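Local coordinates for protein 1-pyrroline-5-carboxylate dehydrogenase (PDB 1UZB) that probably catalyses the NAD(P)+-dependent oxidation of glutamate semialdehyde, formed from 1-pyrroline-5-carboxylate, to glutamate, as a member of the aldehyde dehydrogenase family, at residues W459-F464 against L469-K474. Sequence-based numbering, arbitrary orientation.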
ATOM      1  N   TRP A 459       5.458 -26.287  19.729  1.00  7.96           N
ATOM      2  CA  TRP A 459       4.414 -26.772  20.627  1.00  8.10           C
ATOM      3  C   TRP A 459       4.236 -25.705  21.720  1.00  7.63           C
ATOM      4  O   TRP A 459       3.120 -25.304  22.045  1.00  7.16           O
ATOM      5  CB  TRP A 459       4.869 -28.107  21.228  1.00 10.73           C
ATOM      6  CG  TRP A 459       3.904 -28.799  22.138  1.00 15.26           C
ATOM      7  CD1 TRP A 459       2.650 -28.393  22.482  1.00 16.31           C
ATOM      8  CD2 TRP A 459       4.132 -30.034  22.827  1.00 17.00           C
ATOM      9  NE1 TRP A 459       2.078 -29.301  23.346  1.00 19.30           N
ATOM     10  CE2 TRP A 459       2.968 -30.317  23.574  1.00 18.45           C
ATOM     11  CE3 TRP A 459       5.209 -30.929  22.885  1.00 19.24           C
ATOM     12  CZ2 TRP A 459       2.849 -31.463  24.371  1.00 20.00           C
ATOM     13  CZ3 TRP A 459       5.092 -32.068  23.678  1.00 19.28           C
ATOM     14  CH2 TRP A 459       3.918 -32.323  24.410  1.00 20.51           C
ATOM     15  N   ALA A 460       5.349 -25.240  22.273  1.00  5.94           N
ATOM     16  CA  ALA A 460       5.315 -24.209  23.305  1.00  6.10           C
ATOM     17  C   ALA A 460       4.735 -22.896  22.770  1.00  6.17           C
ATOM     18  O   ALA A 460       4.048 -22.179  23.493  1.00  6.10           O
ATOM     19  CB  ALA A 460       6.714 -23.974  23.841  1.00  5.71           C
ATOM     20  N   ARG A 461       5.021 -22.576  21.510  1.00  5.39           N
ATOM     21  CA  ARG A 461       4.503 -21.352  20.907  1.00  5.14           C
ATOM     22  C   ARG A 461       2.981 -21.361  20.964  1.00  5.76           C
ATOM     23  O   ARG A 461       2.350 -20.318  21.135  1.00  6.67           O
ATOM     24  CB  ARG A 461       4.971 -21.239  19.450  1.00  4.84           C
ATOM     25  CG  ARG A 461       4.476 -19.990  18.713  1.00  5.94           C
ATOM     26  CD  ARG A 461       5.009 -19.953  17.281  1.00  6.52           C
ATOM     27  NE  ARG A 461       6.469 -19.958  17.273  1.00  6.44           N
ATOM     28  CZ  ARG A 461       7.226 -18.866  17.299  1.00  5.45           C
ATOM     29  NH1 ARG A 461       6.670 -17.660  17.312  1.00  5.74           N
ATOM     30  NH2 ARG A 461       8.544 -18.981  17.360  1.00  5.86           N
ATOM     31  N   ARG A 462       2.401 -22.550  20.833  1.00  7.15           N
ATOM     32  CA  ARG A 462       0.953 -22.699  20.847  1.00  8.43           C
ATOM     33  C   ARG A 462       0.346 -22.986  22.220  1.00  9.69           C
ATOM     34  O   ARG A 462      -0.791 -22.588  22.481  1.00 11.73           O
ATOM     35  CB  ARG A 462       0.528 -23.830  19.901  1.00 11.51           C
ATOM     36  CG  ARG A 462       1.042 -23.719  18.472  1.00 15.19           C
ATOM     37  CD  ARG A 462       0.379 -24.757  17.570  1.00 20.04           C
ATOM     38  NE  ARG A 462       0.588 -26.127  18.037  1.00 24.26           N
ATOM     39  CZ  ARG A 462       1.728 -26.801  17.912  1.00 25.90           C
ATOM     40  NH1 ARG A 462       2.776 -26.236  17.329  1.00 27.47           N
ATOM     41  NH2 ARG A 462       1.819 -28.042  18.371  1.00 27.89           N
ATOM     42  N   GLU A 463       1.099 -23.647  23.098  1.00  8.34           N
ATOM     43  CA  GLU A 463       0.553 -24.042  24.397  1.00  9.39           C
ATOM     44  C   GLU A 463       1.167 -23.550  25.708  1.00  7.80           C
ATOM     45  O   GLU A 463       0.577 -23.771  26.764  1.00  8.48           O
ATOM     46  CB  GLU A 463       0.459 -25.570  24.441  1.00 11.90           C
ATOM     47  CG  GLU A 463      -0.465 -26.162  23.383  1.00 16.62           C
ATOM     48  CD  GLU A 463      -1.910 -25.735  23.564  1.00 19.88           C
ATOM     49  OE1 GLU A 463      -2.472 -26.001  24.647  1.00 22.73           O
ATOM     50  OE2 GLU A 463      -2.484 -25.136  22.627  1.00 22.06           O
ATOM     51  N   PHE A 464       2.341 -22.925  25.672  1.00  6.87           N
ATOM     52  CA  PHE A 464       2.950 -22.397  26.900  1.00  6.12           C
ATOM     53  C   PHE A 464       2.202 -21.068  27.060  1.00  5.61           C
ATOM     54  O   PHE A 464       2.527 -20.076  26.398  1.00  5.82           O
ATOM     55  CB  PHE A 464       4.446 -22.165  26.674  1.00  5.60           C
ATOM     56  CG  PHE A 464       5.244 -21.941  27.940  1.00  4.64           C
ATOM     57  CD1 PHE A 464       4.684 -21.316  29.055  1.00  6.17           C
ATOM     58  CD2 PHE A 464       6.595 -22.288  27.979  1.00  4.97           C
ATOM     59  CE1 PHE A 464       5.466 -21.035  30.184  1.00  5.53           C
ATOM     60  CE2 PHE A 464       7.378 -22.010  29.102  1.00  5.41           C
ATOM     61  CZ  PHE A 464       6.812 -21.382  30.200  1.00  4.93           C
ATOM     62  N   LEU A 469       6.854 -15.037  25.588  1.00  4.08           N
ATOM     63  CA  LEU A 469       7.585 -16.296  25.547  1.00  4.39           C
ATOM     64  C   LEU A 469       8.890 -16.142  24.774  1.00  4.25           C
ATOM     65  O   LEU A 469       8.920 -15.500  23.726  1.00  4.64           O
ATOM     66  CB  LEU A 469       6.690 -17.348  24.889  1.00  4.85           C
ATOM     67  CG  LEU A 469       7.155 -18.799  24.746  1.00  4.24           C
ATOM     68  CD1 LEU A 469       7.451 -19.410  26.108  1.00  4.87           C
ATOM     69  CD2 LEU A 469       6.064 -19.588  24.032  1.00  6.13           C
ATOM     70  N   TYR A 470       9.961 -16.739  25.288  1.00  4.12           N
ATOM     71  CA  TYR A 470      11.272 -16.633  24.660  1.00  4.06           C
ATOM     72  C   TYR A 470      11.937 -17.992  24.499  1.00  3.21           C
ATOM     73  O   TYR A 470      11.931 -18.809  25.432  1.00  4.54           O
ATOM     74  CB  TYR A 470      12.185 -15.737  25.497  1.00  4.41           C
ATOM     75  CG  TYR A 470      11.597 -14.380  25.807  1.00  4.76           C
ATOM     76  CD1 TYR A 470      10.714 -14.203  26.875  1.00  4.82           C
ATOM     77  CD2 TYR A 470      11.917 -13.273  25.026  1.00  5.01           C
ATOM     78  CE1 TYR A 470      10.164 -12.944  27.156  1.00  5.39           C
ATOM     79  CE2 TYR A 470      11.381 -12.024  25.294  1.00  5.44           C
ATOM     80  CZ  TYR A 470      10.507 -11.861  26.358  1.00  5.91           C
ATOM     81  OH  TYR A 470       9.986 -10.615  26.624  1.00  7.16           O
ATOM     82  N   PHE A 471      12.521 -18.230  23.324  1.00  4.09           N
ATOM     83  CA  PHE A 471      13.198 -19.491  23.053  1.00  3.45           C
ATOM     84  C   PHE A 471      14.709 -19.319  22.923  1.00  3.89           C
ATOM     85  O   PHE A 471      15.193 -18.498  22.136  1.00  4.73           O
ATOM     86  CB  PHE A 471      12.673 -20.141  21.768  1.00  4.84           C
ATOM     87  CG  PHE A 471      11.206 -20.447  21.785  1.00  4.35           C
ATOM     88  CD1 PHE A 471      10.547 -20.757  22.973  1.00  4.60           C
ATOM     89  CD2 PHE A 471      10.485 -20.464  20.596  1.00  5.02           C
ATOM     90  CE1 PHE A 471       9.193 -21.081  22.971  1.00  3.99           C
ATOM     91  CE2 PHE A 471       9.133 -20.787  20.582  1.00  3.51           C
ATOM     92  CZ  PHE A 471       8.483 -21.098  21.774  1.00  4.17           C
ATOM     93  N   ASN A 472      15.440 -20.112  23.699  1.00  4.44           N
ATOM     94  CA  ASN A 472      16.896 -20.114  23.698  1.00  3.55           C
ATOM     95  C   ASN A 472      17.557 -18.778  24.003  1.00  4.66           C
ATOM     96  O   ASN A 472      18.581 -18.420  23.420  1.00  5.50           O
ATOM     97  CB  ASN A 472      17.400 -20.714  22.380  1.00  4.70           C
ATOM     98  CG  ASN A 472      17.018 -22.177  22.251  1.00  6.12           C
ATOM     99  OD1 ASN A 472      17.123 -22.933  23.221  1.00  5.70           O
ATOM    100  ND2 ASN A 472      16.567 -22.583  21.071  1.00  6.28           N
ATOM    101  N   ARG A 473      16.961 -18.066  24.955  1.00  4.89           N
ATOM    102  CA  ARG A 473      17.461 -16.783  25.426  1.00  4.20           C
ATOM    103  C   ARG A 473      16.772 -16.415  26.740  1.00  4.51           C
ATOM    104  O   ARG A 473      15.798 -17.054  27.139  1.00  5.07           O
ATOM    105  CB  ARG A 473      17.225 -15.679  24.393  1.00  4.15           C
ATOM    106  CG  ARG A 473      15.789 -15.538  23.934  1.00  4.89           C
ATOM    107  CD  ARG A 473      15.483 -14.101  23.553  1.00  5.34           C
ATOM    108  NE  ARG A 473      15.311 -13.283  24.750  1.00  4.84           N
ATOM    109  CZ  ARG A 473      15.175 -11.960  24.756  1.00  5.21           C
ATOM    110  NH1 ARG A 473      15.200 -11.276  23.620  1.00  5.54           N
ATOM    111  NH2 ARG A 473      14.991 -11.324  25.906  1.00  5.76           N
ATOM    112  N   LYS A 474      17.283 -15.382  27.402  1.00  4.26           N
ATOM    113  CA  LYS A 474      16.735 -14.919  28.678  1.00  4.30           C
ATOM    114  C   LYS A 474      15.270 -14.515  28.522  1.00  4.36           C
ATOM    115  O   LYS A 474      14.834 -14.137  27.430  1.00  4.51           O
ATOM    116  CB  LYS A 474      17.546 -13.725  29.192  1.00  5.31           C
ATOM    117  CG  LYS A 474      17.433 -12.502  28.300  1.00  6.19           C
ATOM    118  CD  LYS A 474      18.257 -11.329  28.799  1.00  9.78           C
ATOM    119  CE  LYS A 474      17.966 -10.088  27.961  1.00 11.50           C
ATOM    120  NZ  LYS A 474      18.654  -8.863  28.461  1.00 17.28           N
TER
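L469 opens the contact by sending its two methyls to different partners on the helix end. CD1 sits over one face of the F464 ring in a CH-pi contact, 4.0 Å from the ring centroid. The methyl is displaced from the ring centre, 29° off the normal. F464 CD2 is the closest ring atom to L469 CD1, at 3.5 Å. A chi1 of -178° swings CG of L469 away from the backbone N and out to the helix, where CD2 lies 3.3 Å from A460 O, a carbonyl already engaged by F464 N in the last helical turn. F471 returns to the helix: its CE1 rests 3.9 Å from A460 CB, while R461 N approaches the ring at its edge, in plane, near CZ. R461 NH2 comes within 3.7 Å of F471 CE2. The guanidinium and ring planes stand 83° apart. The charge of that guanidinium is met by E458 and by E168 of the second subunit, whose V512 also packs on F471. Cutting F471 back to an alanine is likely to open a gap beside A460 and leave the R461 guanidinium without the ring it crosses. Within the contact, helix residues 459-463 and strand residues 469-471 run antiparallel, their axes 9.7 Å apart at closest approach. They belong to helix 454-463 and strand 468-471, the second half of a beta-alpha-beta crossover from parallel strand 446-450, at a sheet edge that a strand of the second subunit extends.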